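PDB 3GCF: terminal oxygenase component of carbazole 1,9a-dioxygenase, which catalyses the dioxygenation of carbazole at carbons 1 and 9a, as a trimeric Rieske non-heme iron oxygenase supplied with electrons by a ferredoxin. Local coordinates for residues Ile190-Asn195 with Val338-Ala343; Trp177-Glu182 with Asp352-Glu357; Pro278-Asp281 with Ile285-Glu288. One frame throughout, in Å; residues are numbered along the deposited sequence.

Contact 1: Ile190-Asn195 with Val338-Ala343; sequences IFMHRN and VWAREA. With FE2 (Fe (II) ion), chain P.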
ATOM      1  N   ILE A 190      15.930  11.424 -26.283  1.00  9.27           N
ATOM      2  CA  ILE A 190      15.185  12.584 -26.765  1.00  8.79           C
ATOM      3  C   ILE A 190      14.167  12.249 -27.841  1.00 10.30           C
ATOM      4  O   ILE A 190      13.338  13.085 -28.219  1.00 10.18           O
ATOM      5  CB  ILE A 190      16.130  13.705 -27.259  1.00 10.15           C
ATOM      6  CG1 ILE A 190      16.954  13.233 -28.455  1.00  6.08           C
ATOM      7  CG2 ILE A 190      17.029  14.155 -26.099  1.00  7.18           C
ATOM      8  CD1 ILE A 190      17.939  14.286 -28.960  1.00  9.61           C
ATOM      9  N   PHE A 191      14.237  11.015 -28.323  1.00  9.68           N
ATOM     10  CA  PHE A 191      13.298  10.511 -29.315  1.00  9.73           C
ATOM     11  C   PHE A 191      11.885  10.721 -28.750  1.00 11.04           C
ATOM     12  O   PHE A 191      10.993  11.203 -29.447  1.00 12.45           O
ATOM     13  CB  PHE A 191      13.564   9.014 -29.535  1.00  9.26           C
ATOM     14  CG  PHE A 191      12.503   8.302 -30.333  1.00  9.70           C
ATOM     15  CD1 PHE A 191      12.301   8.599 -31.678  1.00 10.55           C
ATOM     16  CD2 PHE A 191      11.721   7.312 -29.741  1.00 12.04           C
ATOM     17  CE1 PHE A 191      11.335   7.917 -32.425  1.00 11.44           C
ATOM     18  CE2 PHE A 191      10.747   6.619 -30.481  1.00 11.62           C
ATOM     19  CZ  PHE A 191      10.557   6.924 -31.824  1.00 11.31           C
ATOM     20  N   MET A 192      11.708  10.384 -27.472  1.00 10.57           N
ATOM     21  CA  MET A 192      10.411  10.497 -26.808  1.00 10.69           C
ATOM     22  C   MET A 192       9.875  11.921 -26.680  1.00 10.87           C
ATOM     23  O   MET A 192       8.695  12.112 -26.384  1.00 10.43           O
ATOM     24  CB  MET A 192      10.472   9.866 -25.411  1.00 11.91           C
ATOM     25  CG  MET A 192      11.017  10.793 -24.328  1.00 14.61           C
ATOM     26  SD  MET A 192      10.952  10.092 -22.660  1.00 15.70           S
ATOM     27  CE  MET A 192       9.197  10.127 -22.356  1.00 16.43           C
ATOM     28  N   HIS A 193      10.728  12.920 -26.899  1.00  9.96           N
ATOM     29  CA  HIS A 193      10.301  14.319 -26.792  1.00 10.52           C
ATOM     30  C   HIS A 193       9.886  14.939 -28.125  1.00 11.37           C
ATOM     31  O   HIS A 193       9.428  16.083 -28.162  1.00 11.92           O
ATOM     32  CB  HIS A 193      11.428  15.187 -26.219  1.00  9.43           C
ATOM     33  CG  HIS A 193      11.813  14.852 -24.813  1.00  9.94           C
ATOM     34  ND1 HIS A 193      10.906  14.843 -23.775  1.00  7.53           N
ATOM     35  CD2 HIS A 193      13.017  14.561 -24.263  1.00  9.14           C
ATOM     36  CE1 HIS A 193      11.534  14.562 -22.647  1.00  9.42           C
ATOM     37  NE2 HIS A 193      12.817  14.388 -22.915  1.00  8.35           N
ATOM     38  N   ARG A 194      10.057  14.190 -29.211  1.00 12.48           N
ATOM     39  CA  ARG A 194       9.764  14.682 -30.560  1.00 11.82           C
ATOM     40  C   ARG A 194       8.422  15.383 -30.755  1.00 12.01           C
ATOM     41  O   ARG A 194       8.306  16.279 -31.599  1.00 12.91           O
ATOM     42  CB  ARG A 194       9.890  13.534 -31.576  1.00 10.69           C
ATOM     43  CG  ARG A 194       8.808  12.470 -31.455  1.00 11.34           C
ATOM     44  CD  ARG A 194       9.089  11.264 -32.344  1.00 11.40           C
ATOM     45  NE  ARG A 194       8.008  10.287 -32.274  1.00 10.29           N
ATOM     46  CZ  ARG A 194       7.756   9.512 -31.225  1.00 10.86           C
ATOM     47  NH1 ARG A 194       8.519   9.583 -30.142  1.00 12.51           N
ATOM     48  NH2 ARG A 194       6.721   8.685 -31.251  1.00  7.93           N
ATOM     49  N   ASN A 195       7.411  14.987 -29.992  1.00 10.48           N
ATOM     50  CA  ASN A 195       6.086  15.591 -30.136  1.00 12.13           C
ATOM     51  C   ASN A 195       5.734  16.639 -29.083  1.00 11.48           C
ATOM     52  O   ASN A 195       4.594  17.090 -29.013  1.00 12.48           O
ATOM     53  CB  ASN A 195       5.012  14.497 -30.160  1.00  9.77           C
ATOM     54  CG  ASN A 195       5.073  13.649 -31.424  1.00 12.51           C
ATOM     55  OD1 ASN A 195       4.888  12.430 -31.379  1.00 12.57           O
ATOM     56  ND2 ASN A 195       5.328  14.294 -32.557  1.00  8.62           N
ATOM     57  N   VAL A 338       9.381  12.550 -16.461  1.00 10.56           N
ATOM     58  CA  VAL A 338       8.938  12.025 -15.174  1.00 10.16           C
ATOM     59  C   VAL A 338       8.422  10.586 -15.282  1.00 10.25           C
ATOM     60  O   VAL A 338       8.941   9.694 -14.611  1.00  8.74           O
ATOM     61  CB  VAL A 338       7.845  12.930 -14.545  1.00 11.44           C
ATOM     62  CG1 VAL A 338       7.340  12.317 -13.235  1.00 10.39           C
ATOM     63  CG2 VAL A 338       8.420  14.320 -14.278  1.00  8.47           C
ATOM     64  N   TRP A 339       7.423  10.335 -16.124  1.00  9.78           N
ATOM     65  CA  TRP A 339       6.935   8.962 -16.225  1.00 11.11           C
ATOM     66  C   TRP A 339       7.954   8.051 -16.902  1.00 11.34           C
ATOM     67  O   TRP A 339       7.939   6.839 -16.698  1.00 12.10           O
ATOM     68  CB  TRP A 339       5.574   8.878 -16.945  1.00 11.00           C
ATOM     69  CG  TRP A 339       5.502   9.420 -18.354  1.00 12.34           C
ATOM     70  CD1 TRP A 339       5.068  10.660 -18.731  1.00 11.16           C
ATOM     71  CD2 TRP A 339       5.809   8.717 -19.568  1.00 10.51           C
ATOM     72  NE1 TRP A 339       5.081  10.771 -20.102  1.00 11.56           N
ATOM     73  CE2 TRP A 339       5.531   9.595 -20.641  1.00 11.06           C
ATOM     74  CE3 TRP A 339       6.287   7.430 -19.854  1.00 12.04           C
ATOM     75  CZ2 TRP A 339       5.718   9.229 -21.984  1.00 10.79           C
ATOM     76  CZ3 TRP A 339       6.475   7.063 -21.194  1.00 12.45           C
ATOM     77  CH2 TRP A 339       6.189   7.965 -22.239  1.00 11.19           C
ATOM     78  N   ALA A 340       8.850   8.631 -17.696  1.00  9.84           N
ATOM     79  CA  ALA A 340       9.874   7.833 -18.355  1.00 10.27           C
ATOM     80  C   ALA A 340      10.769   7.223 -17.282  1.00  9.36           C
ATOM     81  O   ALA A 340      11.139   6.054 -17.357  1.00 10.99           O
ATOM     82  CB  ALA A 340      10.704   8.699 -19.301  1.00  9.48           C
ATOM     83  N   ARG A 341      11.124   8.023 -16.284  1.00  8.87           N
ATOM     84  CA  ARG A 341      11.962   7.539 -15.196  1.00  9.73           C
ATOM     85  C   ARG A 341      11.216   6.474 -14.399  1.00 10.59           C
ATOM     86  O   ARG A 341      11.745   5.395 -14.130  1.00 11.43           O
ATOM     87  CB  ARG A 341      12.345   8.693 -14.262  1.00 11.24           C
ATOM     88  CG  ARG A 341      13.250   9.737 -14.898  1.00 11.21           C
ATOM     89  CD  ARG A 341      13.406  10.969 -14.022  1.00 10.98           C
ATOM     90  NE  ARG A 341      13.943  12.089 -14.791  1.00 14.27           N
ATOM     91  CZ  ARG A 341      14.037  13.338 -14.346  1.00 12.21           C
ATOM     92  NH1 ARG A 341      13.640  13.649 -13.120  1.00 11.00           N
ATOM     93  NH2 ARG A 341      14.502  14.286 -15.148  1.00 10.91           N
ATOM     94  N   GLU A 342       9.978   6.784 -14.033  1.00 10.43           N
ATOM     95  CA  GLU A 342       9.156   5.873 -13.241  1.00 12.32           C
ATOM     96  C   GLU A 342       8.871   4.550 -13.944  1.00 13.12           C
ATOM     97  O   GLU A 342       8.652   3.528 -13.292  1.00 14.46           O
ATOM     98  CB  GLU A 342       7.849   6.573 -12.856  1.00  9.86           C
ATOM     99  CG  GLU A 342       8.106   7.917 -12.184  1.00 12.07           C
ATOM    100  CD  GLU A 342       6.843   8.696 -11.865  1.00 13.79           C
ATOM    101  OE1 GLU A 342       5.832   8.541 -12.584  1.00 14.98           O
ATOM    102  OE2 GLU A 342       6.873   9.486 -10.899  1.00 14.92           O
ATOM    103  N   ALA A 343       8.878   4.563 -15.272  1.00 13.07           N
ATOM    104  CA  ALA A 343       8.624   3.345 -16.030  1.00 12.18           C
ATOM    105  C   ALA A 343       9.800   2.377 -15.887  1.00 12.13           C
ATOM    106  O   ALA A 343       9.687   1.195 -16.216  1.00 12.21           O
ATOM    107  CB  ALA A 343       8.400   3.689 -17.504  1.00 12.40           C
TER
HETATM  108 FE   FE2 P 501      14.286  14.199 -21.386  1.00  8.46          FE
HETATM  109  O   HOH W   1      15.371  15.922 -21.795  1.00  9.63           O
HETATM  110  O   HOH W   2      15.669  13.997 -19.929  1.00 11.53           O
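Met192 sets the end of its thioether against two consecutive residues of helix 335-350, Trp339 and Ala340, and these three side chains make the whole contact, 114 Å² in all. The sulfur, Met192 SD, lies 3.6 Å from Ala340 CB, and the methyl, Met192 CE, is 3.7 Å from that same carbon. The methyl also reaches the indole: Met192 CE is 3.9 Å from the centroid of the six-membered ring of Trp339, 25° off its normal, which defines a CH-pi contact over the face. It is displaced toward the rim, so Trp339 CZ2 is its closest ring atom at 3.6 Å from Met192 CE. Two torsions of Met192 explain this placement. Its CG sits between the backbone N and the carbonyl carbon (chi1 84°), and the chain then runs extended until chi3, -71°, folds CE onto the ring. Trp339 is itself held by a hydrogen bond from NE1 to Asp336, and its ring also meets Trp97 of the second subunit.

Nearer its root, Met192 packs on an iron ligand. Met192 CG stands 4.0 Å above the plane of the His193 ring, over its centre, while His193 NE2 binds the ferrous ion at 2.1 Å. With His189, Asp337 and two waters, this is the site of two histidines and one carboxylate known from Rieske oxygenases, and Met192 packs in its second shell. The 3-10 turn carrying both residues is secured at Phe191 O, which receives Arg194 N and Arg194 NH1 from opposite faces of its carbonyl plane; Arg194 NH1 is 3.0 Å from Phe191 O.

Strand 248-252 packs on Phe191 and Arg194 through Leu251, while strand 164-173 touches Val338 and Glu342 of helix 335-350, so the contact joins the iron-binding turn to a helix resting on the sheet.

Contact 2: Trp177-Glu182 with Asp352-Glu357; sequences WRLGVE and DGWSKE
Arg178, Glu182 and Trp354 each turn CG away from their own carbonyl carbon, which points both helix side chains and the indole at one another. Arg178 then bends at chi3 (-58°), bringing its guanidinium obliquely to the NE1-CE2-CZ2 side of the indole, whereas Glu182, one turn later, stays extended and arrives at the far benzo end. Trp354 CZ2 stands 3.5 Å above the guanidinium plane of Arg178, toward its rim, but the two planes are 52° apart, so this is no parallel stack. Arg178 NH2 comes within 3.7 Å of Trp354 NE1 without bonding to it, and the aliphatic root of the arginine adds Arg178 CB at 3.9 Å from Trp354 CH2. Glu182 OE2 lies in the ring plane at the edge, 3.6 Å from Trp354 CZ3, with carboxylate and indole turned 82°; an anionic oxygen beside a ring C-H is probably a favourable placement. Leu179 CD2 touches more loosely, 4.3 Å from Trp354 CH2.

An alanine in place of Trp354 would remove the indole from between helix 177-184 and the turn at 353-356, and is likely to leave the guanidinium face of Arg178 and the carboxylate of Glu182 without their packing partner.

The polar ends are held elsewhere: Arg178 by Asn176 and the carbonyls of Tyr24 and Leu25, Glu182 OE2 by Arg370 and Tyr24. Glu182 OE1 forms a salt bridge with Arg78 of the second subunit, a residue of the [2Fe-2S] pocket. The contact thus backs the subunit interface characteristic of Rieske oxygenase trimers, where the cluster of one subunit neighbours the iron of the next.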
ATOM      1  N   TRP A 177      16.917   7.885  -7.667  1.00 11.26           N
ATOM      2  CA  TRP A 177      17.574   9.069  -8.206  1.00 11.37           C
ATOM      3  C   TRP A 177      18.484   8.783  -9.394  1.00 12.95           C
ATOM      4  O   TRP A 177      18.606   9.610 -10.299  1.00 12.76           O
ATOM      5  CB  TRP A 177      18.392   9.769  -7.116  1.00  9.98           C
ATOM      6  CG  TRP A 177      19.598   8.991  -6.675  1.00 10.79           C
ATOM      7  CD1 TRP A 177      19.619   7.908  -5.846  1.00 10.95           C
ATOM      8  CD2 TRP A 177      20.960   9.225  -7.063  1.00 11.14           C
ATOM      9  NE1 TRP A 177      20.906   7.454  -5.689  1.00 11.28           N
ATOM     10  CE2 TRP A 177      21.750   8.243  -6.427  1.00 12.49           C
ATOM     11  CE3 TRP A 177      21.589  10.171  -7.886  1.00 11.77           C
ATOM     12  CZ2 TRP A 177      23.142   8.175  -6.590  1.00 11.55           C
ATOM     13  CZ3 TRP A 177      22.974  10.105  -8.047  1.00 11.02           C
ATOM     14  CH2 TRP A 177      23.733   9.114  -7.401  1.00 12.22           C
ATOM     15  N   ARG A 178      19.136   7.623  -9.394  1.00 12.87           N
ATOM     16  CA  ARG A 178      20.038   7.290 -10.487  1.00 11.42           C
ATOM     17  C   ARG A 178      19.303   7.194 -11.822  1.00 10.51           C
ATOM     18  O   ARG A 178      19.875   7.489 -12.869  1.00  9.89           O
ATOM     19  CB  ARG A 178      20.789   5.992 -10.167  1.00 11.89           C
ATOM     20  CG  ARG A 178      21.735   6.148  -8.973  1.00 11.96           C
ATOM     21  CD  ARG A 178      22.212   4.816  -8.418  1.00 10.42           C
ATOM     22  NE  ARG A 178      21.090   3.980  -8.010  1.00 12.00           N
ATOM     23  CZ  ARG A 178      21.207   2.803  -7.403  1.00 14.41           C
ATOM     24  NH1 ARG A 178      22.409   2.310  -7.121  1.00 15.44           N
ATOM     25  NH2 ARG A 178      20.117   2.110  -7.094  1.00 14.13           N
ATOM     26  N   LEU A 179      18.035   6.795 -11.790  1.00 10.25           N
ATOM     27  CA  LEU A 179      17.260   6.707 -13.023  1.00 10.85           C
ATOM     28  C   LEU A 179      16.975   8.125 -13.522  1.00  9.53           C
ATOM     29  O   LEU A 179      16.767   8.341 -14.712  1.00  9.33           O
ATOM     30  CB  LEU A 179      15.945   5.950 -12.794  1.00  9.73           C
ATOM     31  CG  LEU A 179      16.099   4.494 -12.334  1.00 13.18           C
ATOM     32  CD1 LEU A 179      14.728   3.836 -12.191  1.00  6.94           C
ATOM     33  CD2 LEU A 179      16.956   3.736 -13.340  1.00 13.76           C
ATOM     34  N   GLY A 180      16.964   9.087 -12.604  1.00  9.43           N
ATOM     35  CA  GLY A 180      16.729  10.468 -12.991  1.00  8.37           C
ATOM     36  C   GLY A 180      17.960  11.017 -13.693  1.00 10.08           C
ATOM     37  O   GLY A 180      17.874  11.570 -14.798  1.00  9.56           O
ATOM     38  N   VAL A 181      19.116  10.857 -13.051  1.00 10.69           N
ATOM     39  CA  VAL A 181      20.387  11.322 -13.606  1.00 11.60           C
ATOM     40  C   VAL A 181      20.623  10.731 -14.998  1.00 11.32           C
ATOM     41  O   VAL A 181      20.915  11.450 -15.953  1.00  9.63           O
ATOM     42  CB  VAL A 181      21.589  10.899 -12.721  1.00 12.03           C
ATOM     43  CG1 VAL A 181      22.886  11.456 -13.315  1.00 13.92           C
ATOM     44  CG2 VAL A 181      21.401  11.394 -11.293  1.00 12.13           C
ATOM     45  N   GLU A 182      20.501   9.411 -15.093  1.00 11.36           N
ATOM     46  CA  GLU A 182      20.712   8.713 -16.351  1.00 12.92           C
ATOM     47  C   GLU A 182      19.681   9.054 -17.426  1.00 13.82           C
ATOM     48  O   GLU A 182      19.920   8.824 -18.607  1.00 17.70           O
ATOM     49  CB  GLU A 182      20.772   7.204 -16.097  1.00 10.96           C
ATOM     50  CG  GLU A 182      22.005   6.822 -15.287  1.00 10.74           C
ATOM     51  CD  GLU A 182      22.194   5.330 -15.145  1.00 12.42           C
ATOM     52  OE1 GLU A 182      21.532   4.569 -15.880  1.00 13.32           O
ATOM     53  OE2 GLU A 182      23.020   4.918 -14.301  1.00 11.50           O
ATOM     54  N   ASP A 352      16.595  -6.274 -10.492  1.00 27.03           N
ATOM     55  CA  ASP A 352      18.026  -6.273 -10.762  1.00 28.05           C
ATOM     56  C   ASP A 352      18.386  -5.810 -12.178  1.00 25.72           C
ATOM     57  O   ASP A 352      19.250  -6.391 -12.840  1.00 24.08           O
ATOM     58  CB  ASP A 352      18.567  -7.680 -10.499  1.00 29.85           C
ATOM     59  CG  ASP A 352      20.070  -7.739 -10.515  1.00 33.45           C
ATOM     60  OD1 ASP A 352      20.712  -6.748 -10.100  1.00 35.92           O
ATOM     61  OD2 ASP A 352      20.607  -8.785 -10.932  1.00 37.05           O
ATOM     62  N   GLY A 353      17.723  -4.754 -12.631  1.00 23.34           N
ATOM     63  CA  GLY A 353      17.992  -4.237 -13.956  1.00 20.24           C
ATOM     64  C   GLY A 353      19.436  -3.813 -14.149  1.00 19.60           C
ATOM     65  O   GLY A 353      19.927  -3.802 -15.276  1.00 18.69           O
ATOM     66  N   TRP A 354      20.127  -3.468 -13.064  1.00 18.81           N
ATOM     67  CA  TRP A 354      21.520  -3.038 -13.180  1.00 19.21           C
ATOM     68  C   TRP A 354      22.390  -4.108 -13.817  1.00 21.08           C
ATOM     69  O   TRP A 354      23.387  -3.789 -14.463  1.00 21.38           O
ATOM     70  CB  TRP A 354      22.096  -2.650 -11.815  1.00 17.78           C
ATOM     71  CG  TRP A 354      21.381  -1.489 -11.194  1.00 18.90           C
ATOM     72  CD1 TRP A 354      20.535  -1.526 -10.124  1.00 17.98           C
ATOM     73  CD2 TRP A 354      21.389  -0.132 -11.653  1.00 16.95           C
ATOM     74  NE1 TRP A 354      20.010  -0.278  -9.892  1.00 19.03           N
ATOM     75  CE2 TRP A 354      20.516   0.597 -10.816  1.00 17.32           C
ATOM     76  CE3 TRP A 354      22.046   0.539 -12.693  1.00 18.50           C
ATOM     77  CZ2 TRP A 354      20.281   1.965 -10.985  1.00 16.83           C
ATOM     78  CZ3 TRP A 354      21.811   1.903 -12.862  1.00 17.16           C
ATOM     79  CH2 TRP A 354      20.935   2.598 -12.010  1.00 17.32           C
ATOM     80  N   SER A 355      22.024  -5.375 -13.654  1.00 22.00           N
ATOM     81  CA  SER A 355      22.823  -6.431 -14.262  1.00 24.70           C
ATOM     82  C   SER A 355      22.158  -7.063 -15.482  1.00 23.71           C
ATOM     83  O   SER A 355      22.787  -7.843 -16.189  1.00 27.55           O
ATOM     84  CB  SER A 355      23.159  -7.521 -13.235  1.00 26.36           C
ATOM     85  OG  SER A 355      22.002  -8.228 -12.837  1.00 29.97           O
ATOM     86  N   LYS A 356      20.902  -6.717 -15.746  1.00 22.02           N
ATOM     87  CA  LYS A 356      20.190  -7.286 -16.889  1.00 21.15           C
ATOM     88  C   LYS A 356      20.072  -6.349 -18.092  1.00 20.22           C
ATOM     89  O   LYS A 356      19.809  -6.797 -19.207  1.00 19.98           O
ATOM     90  CB  LYS A 356      18.793  -7.737 -16.465  1.00 24.29           C
ATOM     91  CG  LYS A 356      18.771  -8.831 -15.409  1.00 26.54           C
ATOM     92  CD  LYS A 356      17.342  -9.064 -14.935  1.00 31.30           C
ATOM     93  CE  LYS A 356      17.265 -10.113 -13.835  1.00 34.81           C
ATOM     94  NZ  LYS A 356      15.878 -10.230 -13.285  1.00 36.51           N
ATOM     95  N   GLU A 357      20.254  -5.054 -17.864  1.00 17.37           N
ATOM     96  CA  GLU A 357      20.172  -4.068 -18.935  1.00 16.78           C
ATOM     97  C   GLU A 357      21.113  -4.446 -20.070  1.00 15.85           C
ATOM     98  O   GLU A 357      22.120  -5.117 -19.853  1.00 16.24           O
ATOM     99  CB  GLU A 357      20.572  -2.682 -18.411  1.00 16.84           C
ATOM    100  CG  GLU A 357      21.973  -2.664 -17.797  1.00 16.92           C
ATOM    101  CD  GLU A 357      22.467  -1.270 -17.438  1.00 17.77           C
ATOM    102  OE1 GLU A 357      21.629  -0.358 -17.253  1.00 16.06           O
ATOM    103  OE2 GLU A 357      23.701  -1.095 -17.325  1.00 16.05           O
TER

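Contact 3: Pro278-Asp281 with Ile285-Glu288; sequences PFPD and IQYE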
ATOM      1  N   PRO A 278      23.062  25.082 -24.824  1.00 13.25           N
ATOM      2  CA  PRO A 278      22.067  25.875 -24.093  1.00 12.46           C
ATOM      3  C   PRO A 278      20.718  25.155 -24.160  1.00 12.18           C
ATOM      4  O   PRO A 278      20.511  24.301 -25.022  1.00 12.99           O
ATOM      5  CB  PRO A 278      22.057  27.189 -24.861  1.00 11.29           C
ATOM      6  CG  PRO A 278      22.194  26.719 -26.285  1.00 12.57           C
ATOM      7  CD  PRO A 278      23.234  25.597 -26.200  1.00 11.46           C
ATOM      8  N   PHE A 279      19.804  25.498 -23.260  1.00 11.59           N
ATOM      9  CA  PHE A 279      18.494  24.859 -23.241  1.00 11.00           C
ATOM     10  C   PHE A 279      17.675  25.511 -22.137  1.00 11.01           C
ATOM     11  O   PHE A 279      18.230  25.919 -21.122  1.00 10.93           O
ATOM     12  CB  PHE A 279      18.648  23.365 -22.945  1.00 11.43           C
ATOM     13  CG  PHE A 279      17.464  22.542 -23.352  1.00 12.74           C
ATOM     14  CD1 PHE A 279      17.315  22.122 -24.671  1.00 12.21           C
ATOM     15  CD2 PHE A 279      16.470  22.222 -22.426  1.00 12.61           C
ATOM     16  CE1 PHE A 279      16.185  21.395 -25.067  1.00 14.76           C
ATOM     17  CE2 PHE A 279      15.338  21.499 -22.810  1.00 12.40           C
ATOM     18  CZ  PHE A 279      15.193  21.085 -24.131  1.00 14.36           C
ATOM     19  N   PRO A 280      16.343  25.612 -22.312  1.00 11.27           N
ATOM     20  CA  PRO A 280      15.531  25.168 -23.456  1.00  9.26           C
ATOM     21  C   PRO A 280      15.502  26.180 -24.599  1.00 10.68           C
ATOM     22  O   PRO A 280      14.721  26.047 -25.546  1.00  9.46           O
ATOM     23  CB  PRO A 280      14.153  24.968 -22.835  1.00  9.23           C
ATOM     24  CG  PRO A 280      14.100  26.076 -21.824  1.00 10.75           C
ATOM     25  CD  PRO A 280      15.479  26.023 -21.187  1.00  9.11           C
ATOM     26  N   ASP A 281      16.361  27.189 -24.500  1.00 10.75           N
ATOM     27  CA  ASP A 281      16.455  28.241 -25.510  1.00 10.38           C
ATOM     28  C   ASP A 281      17.930  28.624 -25.646  1.00 11.66           C
ATOM     29  O   ASP A 281      18.716  28.428 -24.717  1.00 12.53           O
ATOM     30  CB  ASP A 281      15.642  29.462 -25.058  1.00  9.61           C
ATOM     31  CG  ASP A 281      15.563  30.545 -26.119  1.00 13.51           C
ATOM     32  OD1 ASP A 281      14.754  30.398 -27.063  1.00 10.93           O
ATOM     33  OD2 ASP A 281      16.316  31.541 -26.017  1.00 14.31           O
ATOM     34  N   ILE A 285      20.614  28.275 -20.041  1.00  9.72           N
ATOM     35  CA  ILE A 285      21.312  27.046 -19.714  1.00  9.97           C
ATOM     36  C   ILE A 285      20.412  26.343 -18.690  1.00  9.95           C
ATOM     37  O   ILE A 285      19.862  26.991 -17.798  1.00  9.90           O
ATOM     38  CB  ILE A 285      22.704  27.322 -19.107  1.00 10.77           C
ATOM     39  CG1 ILE A 285      23.646  27.829 -20.204  1.00 11.23           C
ATOM     40  CG2 ILE A 285      23.268  26.045 -18.467  1.00  6.83           C
ATOM     41  CD1 ILE A 285      25.058  28.125 -19.717  1.00 10.74           C
ATOM     42  N   GLN A 286      20.239  25.032 -18.836  1.00  9.49           N
ATOM     43  CA  GLN A 286      19.393  24.272 -17.920  1.00  9.02           C
ATOM     44  C   GLN A 286      20.176  23.325 -17.023  1.00  9.09           C
ATOM     45  O   GLN A 286      20.980  22.525 -17.494  1.00  8.21           O
ATOM     46  CB  GLN A 286      18.336  23.469 -18.692  1.00  9.40           C
ATOM     47  CG  GLN A 286      17.325  22.747 -17.785  1.00  7.29           C
ATOM     48  CD  GLN A 286      16.056  22.323 -18.523  1.00 11.57           C
ATOM     49  OE1 GLN A 286      15.522  23.076 -19.343  1.00  8.93           O
ATOM     50  NE2 GLN A 286      15.557  21.125 -18.217  1.00  8.12           N
ATOM     51  N   TYR A 287      19.927  23.421 -15.723  1.00  7.94           N
ATOM     52  CA  TYR A 287      20.590  22.567 -14.749  1.00  7.56           C
ATOM     53  C   TYR A 287      19.535  21.660 -14.135  1.00  7.98           C
ATOM     54  O   TYR A 287      18.379  22.058 -13.979  1.00  5.69           O
ATOM     55  CB  TYR A 287      21.233  23.415 -13.646  1.00  8.74           C
ATOM     56  CG  TYR A 287      22.364  24.306 -14.117  1.00  9.78           C
ATOM     57  CD1 TYR A 287      23.636  23.782 -14.366  1.00 11.34           C
ATOM     58  CD2 TYR A 287      22.160  25.671 -14.326  1.00 10.74           C
ATOM     59  CE1 TYR A 287      24.686  24.605 -14.813  1.00  9.80           C
ATOM     60  CE2 TYR A 287      23.201  26.503 -14.772  1.00 11.73           C
ATOM     61  CZ  TYR A 287      24.457  25.962 -15.012  1.00 12.20           C
ATOM     62  OH  TYR A 287      25.478  26.777 -15.453  1.00 13.22           O
ATOM     63  N   GLU A 288      19.927  20.440 -13.791  1.00  8.54           N
ATOM     64  CA  GLU A 288      19.000  19.509 -13.177  1.00  8.71           C
ATOM     65  C   GLU A 288      19.672  18.765 -12.041  1.00 10.30           C
ATOM     66  O   GLU A 288      20.835  18.361 -12.148  1.00 11.01           O
ATOM     67  CB  GLU A 288      18.469  18.504 -14.208  1.00 10.32           C
ATOM     68  CG  GLU A 288      17.821  19.142 -15.435  1.00 10.51           C
ATOM     69  CD  GLU A 288      16.940  18.175 -16.210  1.00 13.89           C
ATOM     70  OE1 GLU A 288      17.223  16.957 -16.212  1.00 13.94           O
ATOM     71  OE2 GLU A 288      15.963  18.642 -16.830  1.00 17.11           O
TER
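Phe279 meets Gln286 within a beta hairpin, in the connection that leaves strand 273-277 and returns as strand 285-292 in the large antiparallel sheet of the Bet v 1-like catalytic domain. The connection starts with Pro278, entered through a cis peptide bond and lying beside Ile285 without close side-chain contact.

At Phe279 the segments come together. Its carbonyl, Phe279 O, is 3.2 Å from Gln286 N, but the angle is too poor for a hydrogen bond; Gln286 pairs its backbone with Val276 instead, so regular ladder pairing is not continued here. The ring is placed by a chi1 of -160°, CG anti to the backbone N, and runs alongside the Gln286 side chain, both pointing the same way. The amide approaches the ring edge: Gln286 OE1 is 3.3 Å from Phe279 CD2, near the ring plane, with amide and ring planes 63° apart.

Pro280, also preceded by a cis peptide, folds back so that its CB lies 3.5 Å above one face of the Phe279 ring, toward the rim. Its ring crosses the glutamine at about a right angle and puts Pro280 CD 3.5 Å from Gln286 OE1. Phe333 meets the Phe279 phenyl edge-to-face, while Asp281 turns to a salt bridge with Lys260.

What fixes the amide is its nitrogen, which bonds to Asn334 OD1 and to Glu288 and so leaves OE1 turned to the Phe279 ring edge and to Pro280 CD. Within the strand, Gln286 NE2 donates to Glu288 OE2 at 2.9 Å and 140°, in its own amide plane, meeting that oxygen on the anti side and tilted out of the carboxylate plane.

In the fold
The three contacts lie at different distances from the mononuclear iron. Contact 1 contains one of its ligands; in contact 3 the side chain of Phe279 comes within about 7 Å of the ion, and in contact 2 that of Glu182 within about 11 Å. Arg341 of helix 335-350 connects them: Arg341 CD packs 3.5 Å from Gly180 CA of contact 2, while Arg341 NH2 is 4.0 Å from Glu288 OE1 of contact 3, a long, weak ion pair. Contacts 2 and 3, with centres about 24 Å apart, do not touch. Contact 3 lies within the chain loop closed by contact 1, which lies within that closed by contact 2; contacts 1 and 2 both touch the second subunit.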